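Local coordinates for uncharacterized conserved protein YndB, AHSA1/START domain (Micromonospora chersina, PDB 6V04) that is of unknown function but, as a START/Bet v1-like protein of the dynemicin locus, is probably involved in the biosynthesis of this enediyne, at residues P88-W94 against T106-C111; F83-P88 against D152-V156; E26-V31 against L133-L137. All coordinates share one frame; numbering follows the deposited sequence.

Contact 1. Residues P88-W94 against T106-C111; sequences PECQVGW and TVDDSC
With CG of Trp94 turned anti to its own carbonyl carbon (chi1 -67°) and CG1 of Val107 anti to its backbone N (chi1 177°), indole and isopropyl group lie side by side and point the same way, on the beta hairpin made by strands 90-98 and 103-110. The strands run antiparallel. Gln91 N donates to Ser110 O at 2.8 Å and Ser110 N returns a bond to Gln91 O; Gly93 and Asp108 form the same two-way pair, with Gly93 N 2.8 Å from Asp108 O. Between them sits the non-hydrogen-bonded pair Val92 and Asp109. Trp94 CD1 meets Val107 CG2 obliquely at 3.8 Å, and the rings of Phe79, Phe41 and Trp126 gather round the indole. Without the indole, as with an alanine at Trp94, both Val107 methyls would probably lose one of their packing partners, and a gap would open among those three rings. Asp109 is buried, yet Arg114 and Trp126 NE1 satisfy its carboxylate, while OD1 rests 3.6 Å from Cys90 CB. Across the sheet from the indole, a water donates to Gln91 O at 2.8 Å and sits 3.0 Å from Ser110 OG.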
loop_
_atom_site.group_PDB
_atom_site.type_symbol
_atom_site.label_atom_id
_atom_site.label_comp_id
_atom_site.label_asym_id
_atom_site.label_seq_id
_atom_site.Cartn_x
_atom_site.Cartn_y
_atom_site.Cartn_z
ATOM N N PRO A 88 10.170 1.185 -1.261
ATOM C CA PRO A 88 11.186 2.024 -1.900
ATOM C C PRO A 88 10.646 3.418 -2.178
ATOM O O PRO A 88 9.450 3.609 -2.405
ATOM C CB PRO A 88 11.511 1.270 -3.196
ATOM C CG PRO A 88 10.273 0.479 -3.478
ATOM C CD PRO A 88 9.718 0.090 -2.130
ATOM N N GLU A 89 11.553 4.396 -2.173
ATOM C CA GLU A 89 11.145 5.776 -2.378
ATOM C C GLU A 89 10.684 5.993 -3.811
ATOM O O GLU A 89 11.419 5.700 -4.769
ATOM C CB GLU A 89 12.292 6.727 -2.043
ATOM C CG GLU A 89 11.914 8.192 -2.150
ATOM C CD GLU A 89 13.030 9.113 -1.721
ATOM O OE1 GLU A 89 13.993 9.292 -2.501
ATOM O OE2 GLU A 89 12.944 9.648 -0.596
ATOM N N CYS A 90 9.480 6.544 -3.952
ATOM C CA CYS A 90 8.904 6.914 -5.237
ATOM C C CYS A 90 8.900 8.424 -5.377
ATOM O O CYS A 90 8.659 9.142 -4.406
ATOM C CB CYS A 90 7.472 6.412 -5.370
ATOM S SG CYS A 90 7.317 4.671 -5.079
ATOM N N GLN A 91 9.201 8.895 -6.586
ATOM C CA GLN A 91 9.097 10.302 -6.940
ATOM C C GLN A 91 7.710 10.548 -7.512
ATOM O O GLN A 91 7.366 9.968 -8.553
ATOM C CB GLN A 91 10.157 10.657 -7.978
ATOM C CG GLN A 91 11.547 10.917 -7.418
ATOM C CD GLN A 91 11.816 12.370 -6.993
ATOM O OE1 GLN A 91 12.876 12.655 -6.444
ATOM N NE2 GLN A 91 10.869 13.274 -7.231
ATOM N N VAL A 92 6.925 11.404 -6.852
ATOM C CA VAL A 92 5.541 11.645 -7.241
ATOM C C VAL A 92 5.378 13.113 -7.608
ATOM O O VAL A 92 5.915 13.998 -6.934
ATOM C CB VAL A 92 4.553 11.231 -6.126
ATOM C CG1 VAL A 92 3.111 11.407 -6.577
ATOM C CG2 VAL A 92 4.797 9.767 -5.719
ATOM N N GLY A 93 4.648 13.367 -8.688
ATOM C CA GLY A 93 4.305 14.730 -9.051
ATOM C C GLY A 93 2.831 14.864 -9.364
ATOM O O GLY A 93 2.264 14.001 -10.039
ATOM N N TRP A 94 2.185 15.908 -8.836
ATOM C CA TRP A 94 0.812 16.260 -9.178
ATOM C C TRP A 94 0.867 17.634 -9.824
ATOM O O TRP A 94 1.220 18.613 -9.162
ATOM C CB TRP A 94 -0.090 16.297 -7.944
ATOM C CG TRP A 94 -0.346 15.002 -7.255
ATOM C CD1 TRP A 94 0.076 13.757 -7.625
ATOM C CD2 TRP A 94 -1.106 14.833 -6.052
ATOM N NE1 TRP A 94 -0.386 12.820 -6.716
ATOM C CE2 TRP A 94 -1.104 13.462 -5.746
ATOM C CE3 TRP A 94 -1.787 15.717 -5.203
ATOM C CZ2 TRP A 94 -1.752 12.949 -4.625
ATOM C CZ3 TRP A 94 -2.432 15.203 -4.092
ATOM C CH2 TRP A 94 -2.409 13.833 -3.817
ATOM N N THR A 106 -2.174 15.954 -13.891
ATOM C CA THR A 106 -1.266 14.919 -14.358
ATOM C C THR A 106 -0.486 14.379 -13.169
ATOM O O THR A 106 0.154 15.150 -12.447
ATOM C CB THR A 106 -0.301 15.475 -15.413
ATOM O OG1 THR A 106 -1.046 16.024 -16.504
ATOM C CG2 THR A 106 0.632 14.388 -15.940
ATOM N N VAL A 107 -0.536 13.063 -12.975
ATOM C CA VAL A 107 0.191 12.389 -11.907
ATOM C C VAL A 107 1.351 11.625 -12.517
ATOM O O VAL A 107 1.154 10.809 -13.425
ATOM C CB VAL A 107 -0.703 11.423 -11.119
ATOM C CG1 VAL A 107 0.135 10.695 -10.064
ATOM C CG2 VAL A 107 -1.868 12.169 -10.480
ATOM N N ASP A 108 2.554 11.894 -12.015
ATOM C CA ASP A 108 3.758 11.135 -12.320
ATOM C C ASP A 108 4.171 10.340 -11.091
ATOM O O ASP A 108 4.192 10.880 -9.984
ATOM C CB ASP A 108 4.912 12.063 -12.693
ATOM C CG ASP A 108 4.684 12.806 -13.983
ATOM O OD1 ASP A 108 4.490 12.148 -15.021
ATOM O OD2 ASP A 108 4.724 14.056 -13.951
ATOM N N ASP A 109 4.528 9.069 -11.281
ATOM C CA ASP A 109 4.982 8.220 -10.176
ATOM C C ASP A 109 6.087 7.330 -10.721
ATOM O O ASP A 109 5.814 6.443 -11.535
ATOM C CB ASP A 109 3.821 7.389 -9.606
ATOM C CG ASP A 109 4.218 6.524 -8.420
ATOM O OD1 ASP A 109 5.408 6.174 -8.282
ATOM O OD2 ASP A 109 3.307 6.158 -7.618
ATOM N N SER A 110 7.334 7.587 -10.321
ATOM C CA SER A 110 8.454 6.788 -10.782
ATOM C C SER A 110 9.268 6.269 -9.606
ATOM O O SER A 110 9.259 6.834 -8.506
ATOM C CB SER A 110 9.349 7.588 -11.744
ATOM O OG SER A 110 9.776 8.795 -11.152
ATOM N N CYS A 111 9.925 5.151 -9.845
ATOM C CA CYS A 111 10.755 4.504 -8.853
ATOM C C CYS A 111 11.794 3.650 -9.562
ATOM O O CYS A 111 11.437 2.699 -10.266
ATOM C CB CYS A 111 9.899 3.653 -7.917
ATOM S SG CYS A 111 10.859 2.799 -6.637
HETATM O O HOH W 1 7.846 11.027 -11.116
#

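Contact 2. Residues F83-P88 against D152-V156; sequences FLGVGP and DGSVV
Phe83 meets Asp152 with the edge of its ring, at one end of a loop laid along strand 151-157. From the backbone outward, Phe83 CB comes first, 3.7 Å from the water that takes a bond from Ser154 N and donates one to Phe83 O. CG is anti to the backbone N (chi1 -172°), which carries the ring along toward Asp152. Leu84 CG sits over the ring centre, 3.7 Å above the plane. Farther out, CE2 approaches Asp152 O at 3.4 Å, near the plane of the ring, and CZ at the tip is 4.1 Å from the same Asp152 O. The Asp152 carboxylate is turned 53° from the ring, and Arg148 holds its OD1 in a salt bridge.

Gly153 passes beneath Leu84 CD1, so close that a CB there would be tight. Beyond it Val86 CG2 touches Ser154 O at 3.6 Å, and Val155 CG2 returns to Val86 O at 3.5 Å. Pro88 CB packs crosswise on Val156 CG2 at 4.0 Å. The segments share no direct hydrogen bond; a second water spans from Val86 O to Val156 N, 2.8 Å from each. Within the loop, Phe83 O accepts from both Val86 N and Gly87 N, while Leu84 and Gly85 have the positive phi angles of a type I' turn. This is the connection of a beta hairpin, strands 76-83 and 90-98 of one sheet, resting on the outermost strand of a second sheet with the same strand order, consistent with a join between a Bet v1-like domain and a second half of probably the same fold.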
loop_
_atom_site.group_PDB
_atom_site.type_symbol
_atom_site.label_atom_id
_atom_site.label_comp_id
_atom_site.label_asym_id
_atom_site.label_seq_id
_atom_site.Cartn_x
_atom_site.Cartn_y
_atom_site.Cartn_z
ATOM N N PHE A 83 5.703 3.581 0.788
ATOM C CA PHE A 83 4.480 2.887 1.197
ATOM C C PHE A 83 4.718 2.093 2.473
ATOM O O PHE A 83 5.664 1.309 2.578
ATOM C CB PHE A 83 3.985 1.969 0.087
ATOM C CG PHE A 83 2.634 1.366 0.346
ATOM C CD1 PHE A 83 1.567 2.155 0.719
ATOM C CD2 PHE A 83 2.436 0.015 0.161
ATOM C CE1 PHE A 83 0.325 1.584 0.950
ATOM C CE2 PHE A 83 1.195 -0.546 0.396
ATOM C CZ PHE A 83 0.154 0.236 0.752
ATOM N N LEU A 84 3.829 2.286 3.438
ATOM C CA LEU A 84 3.898 1.655 4.756
ATOM C C LEU A 84 5.182 2.013 5.491
ATOM O O LEU A 84 5.553 1.347 6.468
ATOM C CB LEU A 84 3.748 0.127 4.660
ATOM C CG LEU A 84 2.525 -0.371 3.900
ATOM C CD1 LEU A 84 2.616 -1.892 3.754
ATOM C CD2 LEU A 84 1.249 0.038 4.585
ATOM N N GLY A 85 5.879 3.062 5.035
ATOM C CA GLY A 85 7.131 3.458 5.629
ATOM C C GLY A 85 8.307 2.562 5.316
ATOM O O GLY A 85 9.422 2.871 5.740
ATOM N N VAL A 86 8.096 1.476 4.579
ATOM C CA VAL A 86 9.156 0.521 4.288
ATOM C C VAL A 86 9.411 0.359 2.802
ATOM O O VAL A 86 10.480 -0.144 2.431
ATOM C CB VAL A 86 8.848 -0.853 4.920
ATOM C CG1 VAL A 86 8.614 -0.689 6.391
ATOM C CG2 VAL A 86 7.642 -1.523 4.250
ATOM N N GLY A 87 8.476 0.744 1.938
ATOM C CA GLY A 87 8.650 0.591 0.513
ATOM C C GLY A 87 9.708 1.509 -0.060
ATOM O O GLY A 87 10.119 2.507 0.547
ATOM N N PRO A 88 10.170 1.185 -1.261
ATOM C CA PRO A 88 11.186 2.024 -1.900
ATOM C C PRO A 88 10.646 3.418 -2.178
ATOM O O PRO A 88 9.450 3.609 -2.405
ATOM C CB PRO A 88 11.511 1.270 -3.196
ATOM C CG PRO A 88 10.273 0.479 -3.478
ATOM C CD PRO A 88 9.718 0.090 -2.130
ATOM N N ASP A 152 -1.231 -5.420 0.416
ATOM C CA ASP A 152 0.031 -5.686 -0.262
ATOM C C ASP A 152 1.090 -4.761 0.311
ATOM O O ASP A 152 0.803 -3.817 1.049
ATOM C CB ASP A 152 -0.097 -5.558 -1.776
ATOM C CG ASP A 152 -0.883 -4.369 -2.195
ATOM O OD1 ASP A 152 -0.556 -3.268 -1.720
ATOM O OD2 ASP A 152 -1.824 -4.543 -3.002
ATOM N N GLY A 153 2.333 -5.072 0.006
ATOM C CA GLY A 153 3.428 -4.248 0.457
ATOM C C GLY A 153 4.703 -4.820 -0.107
ATOM O O GLY A 153 4.736 -5.957 -0.594
ATOM N N SER A 154 5.764 -4.023 -0.024
ATOM C CA SER A 154 7.065 -4.489 -0.463
ATOM C C SER A 154 8.169 -3.770 0.295
ATOM O O SER A 154 7.973 -2.688 0.858
ATOM C CB SER A 154 7.272 -4.284 -1.967
ATOM O OG SER A 154 7.578 -2.930 -2.253
ATOM N N VAL A 155 9.348 -4.383 0.274
ATOM C CA VAL A 155 10.553 -3.775 0.818
ATOM C C VAL A 155 11.727 -4.260 -0.017
ATOM O O VAL A 155 11.764 -5.415 -0.442
ATOM C CB VAL A 155 10.707 -4.118 2.317
ATOM C CG1 VAL A 155 10.869 -5.625 2.519
ATOM C CG2 VAL A 155 11.865 -3.358 2.922
ATOM N N VAL A 156 12.668 -3.372 -0.286
ATOM C CA VAL A 156 13.858 -3.741 -1.040
ATOM C C VAL A 156 14.934 -4.161 -0.062
ATOM O O VAL A 156 15.295 -3.404 0.850
ATOM C CB VAL A 156 14.340 -2.588 -1.931
ATOM C CG1 VAL A 156 15.648 -2.979 -2.626
ATOM C CG2 VAL A 156 13.271 -2.260 -2.953
HETATM O O HOH W 2 5.766 -1.128 0.925
HETATM O O HOH W 3 12.312 -0.633 0.350
#

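Contact 3. Residues E26-V31 against L133-L137; sequences EVWEAV and LARYL
Leu137 is the main bump here, its two methyls pushed into a hollow between Glu26, Val27 and Ala30 on the helix opposite. CD1 reaches Val27 CG2 at 4.1 Å, the two side chains crossing at about a right angle. CD2 goes the other way and lodges 3.9 Å from Ala30 CB, with Glu26 OE1 on its outer side at 3.8 Å. Glu26 can lie there because CG is anti to the backbone N (chi1 -178°) and the chain beyond it is extended, so that its stem slides past Leu137 in the opposite direction and walls the hollow with CG.

The fit also works in reverse. Ala30 is small, and its CB is the bump that enters a hollow on helix 116-139 lined by Leu133, Tyr136 and Leu137. Leu133 CD1 stands 4.0 Å from this methyl, and Tyr136 presents the edge of its ring, CE2 lying 4.1 Å from Ala30 CB. The short helix 24-32 and the C-terminal part of the long helix 116-139 meet as in the Bet v1-like helix-grip fold, where two short helices support the C-terminal end of the long one. The local axes stay 11.2 Å apart and make an angle of 117°, a spacing bridged by the leucines.

Leu133 forks over the end of the contact: while CD1 faces Ala30, CD2 abuts Val31 CG1 at 4.0 Å. Trp40, from the second short helix, covers both Leu133 and Val31. On the sheet side Val20 touches Val27 and Leu137, and the tyrosine's OH is hydrogen-bonded to Arg36 NH1.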
loop_
_atom_site.group_PDB
_atom_site.type_symbol
_atom_site.label_atom_id
_atom_site.label_comp_id
_atom_site.label_asym_id
_atom_site.label_seq_id
_atom_site.Cartn_x
_atom_site.Cartn_y
_atom_site.Cartn_z
ATOM N N GLU A 26 -10.023 25.851 -7.802
ATOM C CA GLU A 26 -10.815 24.883 -7.048
ATOM C C GLU A 26 -10.097 23.543 -6.948
ATOM O O GLU A 26 -10.050 22.932 -5.873
ATOM C CB GLU A 26 -12.184 24.712 -7.706
ATOM C CG GLU A 26 -13.103 23.749 -6.973
ATOM C CD GLU A 26 -14.461 23.599 -7.635
ATOM O OE1 GLU A 26 -15.226 22.693 -7.225
ATOM O OE2 GLU A 26 -14.762 24.387 -8.558
ATOM N N VAL A 27 -9.512 23.078 -8.057
ATOM C CA VAL A 27 -8.787 21.816 -8.024
ATOM C C VAL A 27 -7.603 21.914 -7.076
ATOM O O VAL A 27 -7.311 20.977 -6.327
ATOM C CB VAL A 27 -8.334 21.411 -9.440
ATOM C CG1 VAL A 27 -7.568 20.091 -9.397
ATOM C CG2 VAL A 27 -9.525 21.326 -10.389
ATOM N N TRP A 28 -6.884 23.039 -7.112
ATOM C CA TRP A 28 -5.733 23.208 -6.230
ATOM C C TRP A 28 -6.134 23.083 -4.763
ATOM O O TRP A 28 -5.439 22.428 -3.976
ATOM C CB TRP A 28 -5.070 24.559 -6.477
ATOM C CG TRP A 28 -3.894 24.758 -5.589
ATOM C CD1 TRP A 28 -3.803 25.600 -4.524
ATOM C CD2 TRP A 28 -2.636 24.081 -5.676
ATOM N NE1 TRP A 28 -2.561 25.495 -3.941
ATOM C CE2 TRP A 28 -1.826 24.568 -4.629
ATOM C CE3 TRP A 28 -2.110 23.119 -6.545
ATOM C CZ2 TRP A 28 -0.517 24.131 -4.433
ATOM C CZ3 TRP A 28 -0.809 22.681 -6.340
ATOM C CH2 TRP A 28 -0.030 23.190 -5.294
ATOM N N GLU A 29 -7.222 23.746 -4.363
ATOM C CA GLU A 29 -7.699 23.602 -2.988
ATOM C C GLU A 29 -8.039 22.153 -2.683
ATOM O O GLU A 29 -7.700 21.642 -1.611
ATOM C CB GLU A 29 -8.913 24.500 -2.747
ATOM C CG GLU A 29 -8.585 25.977 -2.713
ATOM C CD GLU A 29 -7.518 26.317 -1.688
ATOM O OE1 GLU A 29 -7.659 25.904 -0.515
ATOM O OE2 GLU A 29 -6.528 26.983 -2.064
ATOM N N ALA A 30 -8.678 21.463 -3.631
ATOM C CA ALA A 30 -9.122 20.096 -3.377
ATOM C C ALA A 30 -7.956 19.135 -3.203
ATOM O O ALA A 30 -8.112 18.099 -2.545
ATOM C CB ALA A 30 -10.036 19.622 -4.508
ATOM N N VAL A 31 -6.790 19.430 -3.790
ATOM C CA VAL A 31 -5.641 18.539 -3.651
ATOM C C VAL A 31 -4.631 19.015 -2.612
ATOM O O VAL A 31 -3.612 18.339 -2.421
ATOM C CB VAL A 31 -4.932 18.305 -5.005
ATOM C CG1 VAL A 31 -5.918 17.820 -6.036
ATOM C CG2 VAL A 31 -4.202 19.560 -5.487
ATOM N N LEU A 133 -11.154 11.961 -7.011
ATOM C CA LEU A 133 -11.071 13.415 -7.070
ATOM C C LEU A 133 -12.185 13.979 -7.939
ATOM O O LEU A 133 -12.863 14.937 -7.556
ATOM C CB LEU A 133 -9.704 13.857 -7.604
ATOM C CG LEU A 133 -9.565 15.365 -7.819
ATOM C CD1 LEU A 133 -9.724 16.136 -6.518
ATOM C CD2 LEU A 133 -8.202 15.647 -8.435
ATOM N N ALA A 134 -12.384 13.396 -9.124
ATOM C CA ALA A 134 -13.393 13.914 -10.044
ATOM C C ALA A 134 -14.792 13.800 -9.453
ATOM O O ALA A 134 -15.611 14.709 -9.611
ATOM C CB ALA A 134 -13.310 13.176 -11.381
ATOM N N ARG A 135 -15.079 12.689 -8.774
ATOM C CA ARG A 135 -16.385 12.509 -8.138
ATOM C C ARG A 135 -16.628 13.573 -7.074
ATOM O O ARG A 135 -17.717 14.153 -6.991
ATOM C CB ARG A 135 -16.462 11.119 -7.515
ATOM C CG ARG A 135 -16.728 9.988 -8.485
ATOM C CD ARG A 135 -16.793 8.664 -7.731
ATOM N NE ARG A 135 -17.837 8.657 -6.703
ATOM C CZ ARG A 135 -18.979 7.973 -6.771
ATOM N NH1 ARG A 135 -19.259 7.208 -7.819
ATOM N NH2 ARG A 135 -19.848 8.050 -5.773
ATOM N N TYR A 136 -15.623 13.820 -6.233
ATOM C CA TYR A 136 -15.744 14.807 -5.167
ATOM C C TYR A 136 -15.948 16.212 -5.721
ATOM O O TYR A 136 -16.770 16.978 -5.199
ATOM C CB TYR A 136 -14.503 14.738 -4.274
ATOM C CG TYR A 136 -14.373 15.916 -3.342
ATOM C CD1 TYR A 136 -15.272 16.113 -2.309
ATOM C CD2 TYR A 136 -13.333 16.825 -3.492
ATOM C CE1 TYR A 136 -15.161 17.208 -1.459
ATOM C CE2 TYR A 136 -13.209 17.917 -2.655
ATOM C CZ TYR A 136 -14.113 18.099 -1.636
ATOM O OH TYR A 136 -13.978 19.196 -0.808
ATOM N N LEU A 137 -15.215 16.574 -6.783
ATOM C CA LEU A 137 -15.411 17.883 -7.401
ATOM C C LEU A 137 -16.796 18.011 -8.020
ATOM O O LEU A 137 -17.385 19.099 -8.005
ATOM C CB LEU A 137 -14.332 18.124 -8.461
ATOM C CG LEU A 137 -12.923 18.334 -7.909
ATOM C CD1 LEU A 137 -11.905 18.290 -9.026
ATOM C CD2 LEU A 137 -12.855 19.668 -7.178
#

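Contacts 1 and 2 share Pro88, where the loop of contact 2 runs into the hairpin strand of contact 1; their centres are 14 Å apart. Contacts 1 and 3 belong to the same half of the chain, with centres 19 Å apart, and touch directly: Trp94 CZ3 packs on Val31 O at 3.7 Å. Contacts 2 and 3 stand well separated, about 17 Å between nearest atoms, although helix 116-139 leads on to strand 151-157. Contact 2 lies near a magnesium site without taking part in it: the Asp152 side chain is about 9 Å from that of Gln149, seen to bind magnesium in this protein but ion-free in this chain, and about 12 Å from a bound magnesium ion.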